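Local coordinates for protein PT26-6P (Thermococcus sp., PDB 2WB7) that is of unknown function but is encoded by a family of archaeal mobile elements and combines immunoglobulin-like domains with a helical domain, at residues A92-E97 and T161-R166. Sequence-based numbering, arbitrary orientation.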
ATOM      1  N   ALA A  92     -15.357 -22.307  14.376  1.00 50.22           N
ATOM      2  CA  ALA A  92     -14.274 -22.100  13.419  1.00 50.07           C
ATOM      3  C   ALA A  92     -13.136 -21.243  13.990  1.00 50.02           C
ATOM      4  O   ALA A  92     -13.338 -20.382  14.858  1.00 49.74           O
ATOM      5  CB  ALA A  92     -14.805 -21.514  12.117  1.00 49.90           C
ATOM      6  N   TYR A  93     -11.934 -21.499  13.495  1.00 50.07           N
ATOM      7  CA  TYR A  93     -10.762 -20.768  13.933  1.00 50.29           C
ATOM      8  C   TYR A  93      -9.599 -20.960  12.968  1.00 50.48           C
ATOM      9  O   TYR A  93      -9.638 -21.823  12.077  1.00 49.90           O
ATOM     10  CB  TYR A  93     -10.352 -21.192  15.344  1.00 50.43           C
ATOM     11  CG  TYR A  93     -10.140 -22.678  15.500  1.00 51.15           C
ATOM     12  CD1 TYR A  93     -11.104 -23.478  16.107  1.00 51.88           C
ATOM     13  CD2 TYR A  93      -8.981 -23.283  15.037  1.00 51.10           C
ATOM     14  CE1 TYR A  93     -10.912 -24.840  16.245  1.00 52.80           C
ATOM     15  CE2 TYR A  93      -8.780 -24.635  15.172  1.00 52.39           C
ATOM     16  CZ  TYR A  93      -9.741 -25.411  15.777  1.00 53.09           C
ATOM     17  OH  TYR A  93      -9.527 -26.765  15.907  1.00 53.34           O
ATOM     18  N   VAL A  94      -8.577 -20.128  13.153  1.00 50.98           N
ATOM     19  CA  VAL A  94      -7.364 -20.183  12.357  1.00 51.66           C
ATOM     20  C   VAL A  94      -6.340 -20.966  13.150  1.00 52.39           C
ATOM     21  O   VAL A  94      -6.257 -20.828  14.370  1.00 52.40           O
ATOM     22  CB  VAL A  94      -6.820 -18.772  12.065  1.00 51.47           C
ATOM     23  CG1 VAL A  94      -5.353 -18.826  11.673  1.00 51.12           C
ATOM     24  CG2 VAL A  94      -7.648 -18.095  10.982  1.00 51.70           C
ATOM     25  N   ILE A  95      -5.578 -21.809  12.474  1.00 53.32           N
ATOM     26  CA  ILE A  95      -4.572 -22.589  13.168  1.00 54.95           C
ATOM     27  C   ILE A  95      -3.219 -22.447  12.486  1.00 55.70           C
ATOM     28  O   ILE A  95      -3.116 -22.549  11.263  1.00 55.71           O
ATOM     29  CB  ILE A  95      -4.995 -24.085  13.293  1.00 55.01           C
ATOM     30  CG1 ILE A  95      -3.893 -24.904  13.962  1.00 55.57           C
ATOM     31  CG2 ILE A  95      -5.348 -24.669  11.933  1.00 54.78           C
ATOM     32  CD1 ILE A  95      -4.251 -26.352  14.167  1.00 56.28           C
ATOM     33  N   ASP A  96      -2.183 -22.183  13.271  1.00 57.07           N
ATOM     34  CA  ASP A  96      -0.844 -22.052  12.697  1.00 58.60           C
ATOM     35  C   ASP A  96      -0.124 -23.391  12.711  1.00 59.32           C
ATOM     36  O   ASP A  96      -0.644 -24.383  13.216  1.00 59.40           O
ATOM     37  CB  ASP A  96      -0.010 -20.995  13.430  1.00 58.63           C
ATOM     38  CG  ASP A  96       0.301 -21.386  14.863  1.00 59.51           C
ATOM     39  OD1 ASP A  96       0.606 -20.468  15.655  1.00 60.85           O
ATOM     40  OD2 ASP A  96       0.227 -22.594  15.203  1.00 59.27           O
ATOM     41  N   GLU A  97       1.080 -23.403  12.154  1.00 60.34           N
ATOM     42  CA  GLU A  97       1.854 -24.622  12.023  1.00 61.29           C
ATOM     43  C   GLU A  97       2.415 -25.102  13.356  1.00 61.47           C
ATOM     44  O   GLU A  97       3.300 -25.941  13.375  1.00 61.76           O
ATOM     45  CB  GLU A  97       2.997 -24.404  11.036  1.00 61.37           C
ATOM     46  CG  GLU A  97       4.117 -23.534  11.600  1.00 63.89           C
ATOM     47  CD  GLU A  97       5.033 -22.943  10.528  1.00 67.10           C
ATOM     48  OE1 GLU A  97       4.528 -22.510   9.456  1.00 68.50           O
ATOM     49  OE2 GLU A  97       6.264 -22.895  10.774  1.00 67.87           O
ATOM     50  N   THR A 161       2.521 -15.094   7.661  1.00 53.49           N
ATOM     51  CA  THR A 161       2.664 -16.416   8.268  1.00 54.36           C
ATOM     52  C   THR A 161       1.784 -17.464   7.588  1.00 54.65           C
ATOM     53  O   THR A 161       0.715 -17.139   7.067  1.00 55.11           O
ATOM     54  CB  THR A 161       2.260 -16.380   9.745  1.00 54.66           C
ATOM     55  OG1 THR A 161       2.935 -15.299  10.424  1.00 55.26           O
ATOM     56  CG2 THR A 161       2.577 -17.720  10.406  1.00 54.97           C
ATOM     57  N   HIS A 162       2.236 -18.718   7.598  1.00 54.87           N
ATOM     58  CA  HIS A 162       1.442 -19.852   7.097  1.00 54.92           C
ATOM     59  C   HIS A 162       0.366 -20.241   8.109  1.00 54.48           C
ATOM     60  O   HIS A 162       0.636 -20.286   9.304  1.00 54.62           O
ATOM     61  CB  HIS A 162       2.340 -21.067   6.839  1.00 55.25           C
ATOM     62  CG  HIS A 162       3.029 -21.046   5.511  1.00 56.81           C
ATOM     63  ND1 HIS A 162       4.020 -21.939   5.169  1.00 57.86           N
ATOM     64  CD2 HIS A 162       2.873 -20.229   4.442  1.00 58.82           C
ATOM     65  CE1 HIS A 162       4.433 -21.686   3.938  1.00 58.36           C
ATOM     66  NE2 HIS A 162       3.748 -20.656   3.472  1.00 58.91           N
ATOM     67  N   PHE A 163      -0.842 -20.533   7.637  1.00 54.14           N
ATOM     68  CA  PHE A 163      -1.956 -20.881   8.524  1.00 53.79           C
ATOM     69  C   PHE A 163      -3.018 -21.681   7.759  1.00 53.51           C
ATOM     70  O   PHE A 163      -2.967 -21.769   6.529  1.00 53.16           O
ATOM     71  CB  PHE A 163      -2.613 -19.611   9.074  1.00 53.77           C
ATOM     72  CG  PHE A 163      -3.419 -18.870   8.045  1.00 53.77           C
ATOM     73  CD1 PHE A 163      -4.801 -19.027   7.976  1.00 53.24           C
ATOM     74  CD2 PHE A 163      -2.794 -18.042   7.121  1.00 52.57           C
ATOM     75  CE1 PHE A 163      -5.545 -18.358   7.009  1.00 52.08           C
ATOM     76  CE2 PHE A 163      -3.532 -17.378   6.155  1.00 52.00           C
ATOM     77  CZ  PHE A 163      -4.909 -17.536   6.102  1.00 51.71           C
ATOM     78  N   GLU A 164      -3.973 -22.251   8.497  1.00 53.11           N
ATOM     79  CA  GLU A 164      -5.127 -22.913   7.909  1.00 52.81           C
ATOM     80  C   GLU A 164      -6.365 -22.626   8.739  1.00 52.44           C
ATOM     81  O   GLU A 164      -6.269 -22.320   9.924  1.00 52.42           O
ATOM     82  CB  GLU A 164      -4.911 -24.429   7.824  1.00 52.98           C
ATOM     83  CG  GLU A 164      -3.738 -24.870   6.954  1.00 53.32           C
ATOM     84  CD  GLU A 164      -4.036 -24.776   5.474  1.00 54.87           C
ATOM     85  OE1 GLU A 164      -5.224 -24.639   5.126  1.00 56.16           O
ATOM     86  OE2 GLU A 164      -3.090 -24.840   4.657  1.00 56.19           O
ATOM     87  N   ILE A 165      -7.527 -22.723   8.109  1.00 52.11           N
ATOM     88  CA  ILE A 165      -8.786 -22.625   8.826  1.00 51.96           C
ATOM     89  C   ILE A 165      -9.406 -24.007   9.043  1.00 52.17           C
ATOM     90  O   ILE A 165      -9.403 -24.860   8.156  1.00 52.02           O
ATOM     91  CB  ILE A 165      -9.796 -21.737   8.082  1.00 51.77           C
ATOM     92  CG1 ILE A 165      -9.193 -20.362   7.817  1.00 51.72           C
ATOM     93  CG2 ILE A 165     -11.081 -21.594   8.889  1.00 51.28           C
ATOM     94  CD1 ILE A 165     -10.107 -19.456   7.028  1.00 52.04           C
ATOM     95  N   ARG A 166      -9.937 -24.237  10.231  1.00 52.46           N
ATOM     96  CA  ARG A 166     -10.693 -25.455  10.429  1.00 52.94           C
ATOM     97  C   ARG A 166     -12.035 -25.224  11.130  1.00 52.93           C
ATOM     98  O   ARG A 166     -12.199 -24.294  11.940  1.00 52.58           O
ATOM     99  CB  ARG A 166      -9.843 -26.547  11.099  1.00 53.37           C
ATOM    100  CG  ARG A 166      -9.690 -26.455  12.611  1.00 54.50           C
ATOM    101  CD  ARG A 166      -9.233 -27.822  13.172  1.00 57.06           C
ATOM    102  NE  ARG A 166      -8.031 -28.369  12.519  1.00 57.56           N
ATOM    103  CZ  ARG A 166      -6.929 -28.760  13.168  1.00 56.65           C
ATOM    104  NH1 ARG A 166      -6.863 -28.668  14.492  1.00 55.93           N
ATOM    105  NH2 ARG A 166      -5.891 -29.248  12.500  1.00 55.27           N
TER
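Segments 92-97 and 161-166 bring together two antiparallel strands of the first immunoglobulin-like domain, neighbours in a sheet that strand 198-213 continues beyond the second. Four main-chain hydrogen bonds join them, two within the pair Tyr93-Arg166 and two within Ile95-Glu164, the shortest from Ile95 N to Glu164 O at 2.7 Å.

On the face carrying Tyr93, Ile95, Glu164 and Arg166, the tyrosine and arginine side chains run side by side in the same direction. Both have CG in the crowded position between backbone N and carbonyl carbon, and the methylenes of Arg166 travel along the phenol, with CG 3.3 Å from Tyr93 CE2. The arginine chain then bends at chi3 (53°); its guanidinium plane stands 77° from the ring, with Tyr93 OH at its edge. Ile95, its CG1 anti to the backbone N, extends CD1 over one guanidinium face, 3.5 Å from Arg166 NH1. The charge itself is paired outside the two segments, by a salt bridge from NH2 to Glu213. An alanine in place of Arg166 removes the methylenes beside Tyr93, the guanidinium under Ile95 CD1 and the link to Glu213, and would probably loosen the packing of both side chains on this face.

Val94, Phe163 and Ile165 occupy the other face and are buried; Phe67 of strand 66-75 packs against the last two. Val94 splits its branches between them: CG2 approaches Ile165 CG1 at 4.2 Å, whereas CG1 meets the phenyl ring obliquely, 3.7 Å from Phe163 CD1.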